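Local coordinates for protein alpha-/beta-galactoside alpha-2,3-sialyltransferase (Photobacterium phosphoreum, PDB 2ZWI) that probably transfers sialic acid from CMP-sialic acid to galactosides in an alpha-2,3 linkage, and binds CMP and a zinc ion, at residues 64-69 and 97-102; 87-92 and 107-112; 258-263 and 269-274. All coordinates share one frame; numbering follows the deposited sequence.

Interactions 1 and 2 belong to the domain of this GT-B-type enzyme built on the seven-stranded parallel sheet, interaction 3 to the domain with the six-stranded sheet. Helix 86-98 serves the first two: its N-terminal part packs on strand 104-110 (interaction 2), and residues around and just after its C-terminal end reach helix 58-70 (interaction 1). Their centres are about 18 Å apart, and L65 CD1 touches I92 CG2 at 3.8 Å. Interaction 3 lies across the chain's centre, about 43 Å and about 59 Å from interactions 2 and 1, centre to centre. The first two are away from the CMP pocket and zinc site; in interaction 3 the Q272 side chain is about 11 Å from zinc.

Interaction 1: 64-69 and 97-102; sequences SLDSMI and EALGKK
I69, which meets both L99 and K101, is held in its helix by a 3.0 Å hydrogen bond from I69 N to L65 O. This helix, 58-70, and helix 86-98 are neighbouring connections of the parallel alpha/beta sheet in the Rossmann-like domain of a GT-B enzyme, and here the first meets L99 and K101 at the turn where the second gives out. Farther back the two helices pack directly, with L65 on I92 and I96, and I69 on I96.

The central piece is the CD1 branch of L99, which settles between D66 and I69, residues three apart and so nearly one helical turn from each other. On one side it is 3.6 Å from D66 OD1, an apolar methyl lying against the D66 side chain, whose CB it also meets along with CA. On the other it lies 3.9 Å from I69 CG2. With CG placed beside the backbone N (chi1 -62°) and the chain extended beyond it (chi2 176°), L99 carries this methyl straight across the gap.

Directly after L99 the chain turns. G100 has a positive phi of 61°, a conformation that glycine adopts readily, and G100 N still donates to E97 O. The turn brings K101 back beside I69, where the two side chains run past each other in opposite directions, and its ammonium end then leads away. No hydrogen bond joins the two segments, so the junction rests on van der Waals contact alone. The closest approach of K101 is from its CB, 3.8 Å from I69 CG2.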
# COMPACT_ATOMS: atom_id res chain seq x y z
N SER A 64 -17.06 -20.51 3.05
CA SER A 64 -16.95 -21.08 1.71
C SER A 64 -15.62 -21.79 1.49
O SER A 64 -15.57 -22.82 0.81
CB SER A 64 -17.13 -20.01 0.64
OG SER A 64 -18.47 -19.58 0.56
N LEU A 65 -14.54 -21.22 2.04
CA LEU A 65 -13.22 -21.85 1.98
C LEU A 65 -13.29 -23.24 2.61
O LEU A 65 -12.90 -24.22 2.00
CB LEU A 65 -12.19 -21.00 2.74
CG LEU A 65 -10.74 -20.94 2.26
CD1 LEU A 65 -9.79 -20.64 3.43
CD2 LEU A 65 -10.29 -22.17 1.48
N ASP A 66 -13.79 -23.30 3.84
CA ASP A 66 -13.88 -24.53 4.60
C ASP A 66 -14.71 -25.62 3.91
O ASP A 66 -14.33 -26.78 3.93
CB ASP A 66 -14.47 -24.25 5.99
CG ASP A 66 -13.52 -23.47 6.88
OD1 ASP A 66 -12.33 -23.27 6.52
OD2 ASP A 66 -13.99 -23.04 7.95
N SER A 67 -15.85 -25.25 3.32
CA SER A 67 -16.65 -26.27 2.63
C SER A 67 -15.91 -26.82 1.41
O SER A 67 -15.97 -28.03 1.14
CB SER A 67 -18.06 -25.76 2.29
OG SER A 67 -18.03 -24.69 1.37
N MET A 68 -15.19 -25.96 0.69
CA MET A 68 -14.35 -26.42 -0.43
C MET A 68 -13.28 -27.41 0.02
O MET A 68 -13.08 -28.46 -0.62
CB MET A 68 -13.69 -25.24 -1.14
CG MET A 68 -14.69 -24.33 -1.83
SD MET A 68 -13.96 -23.03 -2.83
CE MET A 68 -13.52 -23.98 -4.28
N ILE A 69 -12.59 -27.09 1.13
CA ILE A 69 -11.57 -27.98 1.68
C ILE A 69 -12.19 -29.32 2.12
O ILE A 69 -11.55 -30.37 1.99
CB ILE A 69 -10.77 -27.32 2.83
CG1 ILE A 69 -9.90 -26.19 2.27
CG2 ILE A 69 -9.87 -28.32 3.53
CD1 ILE A 69 -9.44 -25.20 3.30
N GLU A 97 -6.19 -24.96 9.15
CA GLU A 97 -5.47 -25.92 10.00
C GLU A 97 -6.39 -26.73 10.92
O GLU A 97 -6.15 -27.92 11.15
CB GLU A 97 -4.42 -25.22 10.87
CG GLU A 97 -3.31 -24.46 10.11
CD GLU A 97 -2.21 -25.37 9.55
OE1 GLU A 97 -2.42 -26.61 9.45
OE2 GLU A 97 -1.12 -24.85 9.22
N ALA A 98 -7.43 -26.07 11.44
CA ALA A 98 -8.42 -26.70 12.33
C ALA A 98 -9.06 -27.93 11.69
O ALA A 98 -9.22 -28.95 12.34
CB ALA A 98 -9.50 -25.70 12.70
N LEU A 99 -9.39 -27.81 10.40
CA LEU A 99 -10.02 -28.87 9.63
C LEU A 99 -9.18 -30.14 9.55
O LEU A 99 -9.72 -31.23 9.34
CB LEU A 99 -10.42 -28.37 8.24
CG LEU A 99 -11.43 -27.23 8.11
CD1 LEU A 99 -11.60 -26.84 6.64
CD2 LEU A 99 -12.79 -27.58 8.74
N GLY A 100 -7.86 -30.00 9.71
CA GLY A 100 -6.92 -31.13 9.73
C GLY A 100 -6.89 -31.96 8.46
O GLY A 100 -6.77 -33.19 8.51
N LYS A 101 -7.00 -31.28 7.32
CA LYS A 101 -7.10 -31.95 6.02
C LYS A 101 -5.77 -31.94 5.27
O LYS A 101 -5.72 -32.24 4.08
CB LYS A 101 -8.18 -31.27 5.18
CG LYS A 101 -9.62 -31.57 5.59
CD LYS A 101 -10.07 -32.87 4.96
CE LYS A 101 -11.48 -33.26 5.39
NZ LYS A 101 -11.70 -34.72 5.16
N LYS A 102 -4.69 -31.60 5.98
CA LYS A 102 -3.33 -31.58 5.43
C LYS A 102 -3.22 -30.69 4.17
O LYS A 102 -2.65 -31.07 3.14
CB LYS A 102 -2.84 -33.02 5.16
CG LYS A 102 -2.71 -33.89 6.43
CD LYS A 102 -1.59 -33.39 7.33
CE LYS A 102 -1.21 -34.43 8.38
NZ LYS A 102 0.17 -34.15 8.89

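Interaction 2: 87-92 and 107-112; sequences VDVVNI and LNFYDD
V89 faces strand 104-110 from the first turn of helix 86-98, and its two methyl groups make the whole contact. CG1 comes within 3.4 Å of F109 CE1, approaching the ring obliquely, while CG2 lies 3.6 Å from F109 CZ. The same CG2 is also 3.9 Å from L107 CD2, so one methyl touches both the phenyl ring and the leucine branch. V89 has CG1 almost eclipsing the backbone N (chi1 0°), an arrangement outside the usual rotamers that makes the exact placing of its methyls somewhat doubtful, and the short approach of CG1 to the ring should be read with the same caution.

L107 and F109 alternate with N108 along the strand, which puts both of their side chains on the helix-facing side of the sheet. Each has its CG beside the backbone N, and for F109 this sends the ring back toward V89. The ring is confined further by Y170, at a plane angle of about 15°, and by F162, at about 50°. The strand is tied into the sheet by backbone hydrogen bonds, from N108 to I79 and G81 on one side and from L107 and F109 to T169 on the other.

On the helix, D88 forms salt bridges with R11 and R58. V87 O accepts from N91 N at 3.1 Å and from N91 ND2 at 3.1 Å, and the two donors come from opposite faces of its plane. Together these elements form a beta-alpha-beta unit, with strand 74-82 leading into the helix and I79 adding to the layer under V89. All three touching residues are buried and no hydrogen bond crosses between the segments, so the helix is seated here by shape and hydrophobic burial rather than by directional bonds.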
# COMPACT_ATOMS: atom_id res chain seq x y z
N VAL A 87 -3.41 -10.18 10.91
CA VAL A 87 -4.44 -10.84 11.74
C VAL A 87 -5.54 -11.51 10.90
O VAL A 87 -6.03 -12.58 11.25
CB VAL A 87 -5.09 -9.86 12.79
CG1 VAL A 87 -5.93 -8.79 12.11
CG2 VAL A 87 -5.92 -10.64 13.83
N ASP A 88 -5.93 -10.88 9.79
CA ASP A 88 -6.92 -11.47 8.91
C ASP A 88 -6.42 -12.77 8.30
O ASP A 88 -7.16 -13.75 8.25
CB ASP A 88 -7.36 -10.48 7.82
CG ASP A 88 -8.06 -9.26 8.39
OD1 ASP A 88 -7.98 -8.20 7.75
OD2 ASP A 88 -8.71 -9.35 9.46
N VAL A 89 -5.17 -12.82 7.85
CA VAL A 89 -4.64 -14.09 7.34
C VAL A 89 -4.41 -15.13 8.46
O VAL A 89 -4.63 -16.32 8.24
CB VAL A 89 -3.48 -13.97 6.25
CG1 VAL A 89 -3.12 -12.53 5.91
CG2 VAL A 89 -2.27 -14.86 6.54
N VAL A 90 -4.03 -14.69 9.65
CA VAL A 90 -3.98 -15.58 10.83
C VAL A 90 -5.29 -16.36 11.02
O VAL A 90 -5.28 -17.59 11.20
CB VAL A 90 -3.64 -14.80 12.14
CG1 VAL A 90 -3.83 -15.70 13.37
CG2 VAL A 90 -2.20 -14.27 12.10
N ASN A 91 -6.42 -15.65 10.98
CA ASN A 91 -7.72 -16.28 11.17
C ASN A 91 -8.13 -17.21 10.02
O ASN A 91 -8.83 -18.19 10.23
CB ASN A 91 -8.79 -15.21 11.42
CG ASN A 91 -8.82 -14.77 12.88
OD1 ASN A 91 -9.44 -15.43 13.72
ND2 ASN A 91 -8.15 -13.66 13.18
N ILE A 92 -7.66 -16.90 8.81
CA ILE A 92 -7.84 -17.80 7.67
C ILE A 92 -6.99 -19.06 7.86
O ILE A 92 -7.49 -20.18 7.70
CB ILE A 92 -7.58 -17.09 6.31
CG1 ILE A 92 -8.64 -15.99 6.07
CG2 ILE A 92 -7.61 -18.11 5.14
CD1 ILE A 92 -8.22 -14.86 5.09
N LEU A 107 1.81 -18.06 1.51
CA LEU A 107 1.40 -16.70 1.89
C LEU A 107 2.06 -15.64 1.04
O LEU A 107 3.25 -15.72 0.76
CB LEU A 107 1.73 -16.43 3.36
CG LEU A 107 1.24 -17.43 4.42
CD1 LEU A 107 1.80 -17.10 5.77
CD2 LEU A 107 -0.30 -17.48 4.46
N ASN A 108 1.27 -14.65 0.64
CA ASN A 108 1.77 -13.42 0.03
C ASN A 108 1.24 -12.23 0.84
O ASN A 108 0.02 -12.00 0.85
CB ASN A 108 1.31 -13.30 -1.43
CG ASN A 108 1.89 -14.40 -2.32
OD1 ASN A 108 1.17 -15.28 -2.78
ND2 ASN A 108 3.19 -14.35 -2.54
N PHE A 109 2.14 -11.50 1.50
CA PHE A 109 1.78 -10.29 2.24
C PHE A 109 2.18 -9.02 1.46
O PHE A 109 3.32 -8.90 1.01
CB PHE A 109 2.46 -10.26 3.62
CG PHE A 109 1.90 -11.23 4.62
CD1 PHE A 109 0.75 -10.92 5.36
CD2 PHE A 109 2.53 -12.46 4.85
CE1 PHE A 109 0.23 -11.83 6.30
CE2 PHE A 109 2.03 -13.36 5.80
CZ PHE A 109 0.87 -13.04 6.52
N TYR A 110 1.25 -8.10 1.31
CA TYR A 110 1.49 -6.82 0.66
C TYR A 110 1.43 -5.69 1.68
O TYR A 110 0.44 -5.60 2.42
CB TYR A 110 0.41 -6.59 -0.41
CG TYR A 110 0.48 -7.57 -1.56
CD1 TYR A 110 -0.08 -8.84 -1.45
CD2 TYR A 110 1.12 -7.22 -2.74
CE1 TYR A 110 -0.01 -9.74 -2.51
CE2 TYR A 110 1.20 -8.12 -3.81
CZ TYR A 110 0.64 -9.36 -3.68
OH TYR A 110 0.73 -10.21 -4.73
N ASP A 111 2.46 -4.85 1.74
CA ASP A 111 2.49 -3.71 2.67
C ASP A 111 1.21 -2.87 2.55
O ASP A 111 0.70 -2.70 1.46
CB ASP A 111 3.68 -2.78 2.37
CG ASP A 111 5.02 -3.38 2.79
OD1 ASP A 111 5.04 -4.37 3.55
OD2 ASP A 111 6.05 -2.82 2.34
N ASP A 112 0.75 -2.34 3.68
CA ASP A 112 -0.45 -1.49 3.77
C ASP A 112 -0.16 -0.05 3.30
O ASP A 112 -1.00 0.59 2.67
CB ASP A 112 -0.96 -1.51 5.22
CG ASP A 112 -2.15 -0.61 5.48
OD1 ASP A 112 -3.28 -1.11 5.48
OD2 ASP A 112 -1.94 0.61 5.72

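Interaction 3: 258-263 and 269-274; sequences EAKKPD and NSIQGL
A259 and I271 are joined by a nearly straight hydrogen bond, I271 N to A259 O, of 2.9 Å and 172°, the donor standing above the carbonyl plane. It ties the loop leading to strand 275-279 to the C-terminal end of helix 249-259. An ST turn sits beside it: S270 OG accepts from Q272 N at 3.0 Å. The same hydroxyl lies 3.0 Å from K261 O and 3.2 Å from A259 O, and its single proton may serve either carbonyl. With OG anti to the backbone N (chi1 -177°), S270 points it at this cluster. A type II turn from I271 to L274 follows, with G273 at positive phi.

The charged pair is local: K261 NZ bridges E258 OE2 at 2.9 Å, within the helix-end segment.

Apolar contact centres on I271, whose CD1 meets A259 CB at 3.7 Å and also touches K260 CG; F237 and L276 of the nearby sheet pack on the same side chain. Zinc ligand D275 has its side chain about 10 Å from that of I271. On the solvent side the extended Q272 side chain crosses the P262 ring, bringing OE1 to 3.2 Å from P262 CB.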
# COMPACT_ATOMS: atom_id res chain seq x y z
N GLU A 258 2.43 29.60 -0.29
CA GLU A 258 3.88 29.66 -0.14
C GLU A 258 4.62 29.00 -1.31
O GLU A 258 5.60 29.54 -1.84
CB GLU A 258 4.30 29.04 1.20
CG GLU A 258 5.74 29.38 1.64
CD GLU A 258 5.95 30.86 1.93
OE1 GLU A 258 7.11 31.31 1.93
OE2 GLU A 258 4.95 31.57 2.15
N ALA A 259 4.15 27.82 -1.72
CA ALA A 259 4.74 27.08 -2.85
C ALA A 259 4.70 27.86 -4.16
O ALA A 259 5.59 27.73 -4.99
CB ALA A 259 4.05 25.72 -3.01
N LYS A 260 3.65 28.66 -4.34
CA LYS A 260 3.49 29.42 -5.57
C LYS A 260 4.44 30.62 -5.67
O LYS A 260 4.62 31.17 -6.75
CB LYS A 260 2.03 29.83 -5.78
CG LYS A 260 1.16 28.65 -6.20
CD LYS A 260 -0.03 29.07 -7.00
CE LYS A 260 -1.20 29.44 -6.13
NZ LYS A 260 -2.47 29.26 -6.91
N LYS A 261 5.08 31.00 -4.56
CA LYS A 261 6.11 32.04 -4.59
C LYS A 261 7.39 31.46 -5.17
O LYS A 261 7.79 30.35 -4.81
CB LYS A 261 6.39 32.59 -3.19
CG LYS A 261 5.19 33.23 -2.52
CD LYS A 261 5.49 33.46 -1.04
CE LYS A 261 4.26 34.01 -0.30
NZ LYS A 261 4.61 34.27 1.13
N PRO A 262 8.04 32.21 -6.09
CA PRO A 262 9.29 31.79 -6.73
C PRO A 262 10.51 31.94 -5.83
O PRO A 262 11.57 31.41 -6.15
CB PRO A 262 9.39 32.77 -7.90
CG PRO A 262 8.79 34.03 -7.35
CD PRO A 262 7.59 33.52 -6.61
N ASP A 263 10.34 32.64 -4.71
CA ASP A 263 11.46 33.00 -3.83
C ASP A 263 11.21 32.76 -2.33
O ASP A 263 11.72 33.50 -1.47
CB ASP A 263 11.82 34.47 -4.05
CG ASP A 263 10.71 35.42 -3.63
OD1 ASP A 263 9.52 35.13 -3.89
OD2 ASP A 263 11.04 36.47 -3.03
N ASN A 269 11.72 24.96 -3.56
CA ASN A 269 11.28 24.37 -4.83
C ASN A 269 9.89 24.85 -5.21
O ASN A 269 8.89 24.23 -4.84
CB ASN A 269 11.22 22.85 -4.73
CG ASN A 269 12.57 22.22 -4.59
OD1 ASN A 269 12.71 21.19 -3.92
ND2 ASN A 269 13.58 22.80 -5.24
N SER A 270 9.85 25.93 -5.99
CA SER A 270 8.60 26.60 -6.35
C SER A 270 7.72 25.82 -7.31
O SER A 270 8.22 25.05 -8.13
CB SER A 270 8.91 27.96 -6.98
OG SER A 270 7.70 28.63 -7.27
N ILE A 271 6.41 26.02 -7.20
CA ILE A 271 5.47 25.49 -8.20
C ILE A 271 4.97 26.56 -9.18
O ILE A 271 4.07 26.29 -9.99
CB ILE A 271 4.29 24.72 -7.56
CG1 ILE A 271 3.39 25.65 -6.71
CG2 ILE A 271 4.82 23.53 -6.76
CD1 ILE A 271 2.17 24.95 -6.07
N GLN A 272 5.56 27.77 -9.11
CA GLN A 272 5.19 28.84 -10.04
C GLN A 272 5.24 28.36 -11.49
O GLN A 272 6.19 27.67 -11.89
CB GLN A 272 6.12 30.06 -9.87
CG GLN A 272 5.72 31.26 -10.75
CD GLN A 272 6.45 32.54 -10.38
OE1 GLN A 272 7.66 32.63 -10.54
NE2 GLN A 272 5.70 33.53 -9.87
N GLY A 273 4.21 28.70 -12.25
CA GLY A 273 4.18 28.40 -13.69
C GLY A 273 3.88 26.95 -14.07
O GLY A 273 3.90 26.61 -15.25
N LEU A 274 3.63 26.09 -13.08
CA LEU A 274 3.24 24.71 -13.36
C LEU A 274 1.71 24.58 -13.47
O LEU A 274 0.98 25.39 -12.92
CB LEU A 274 3.78 23.75 -12.29
CG LEU A 274 5.31 23.71 -12.08
CD1 LEU A 274 5.68 22.60 -11.12
CD2 LEU A 274 6.07 23.53 -13.40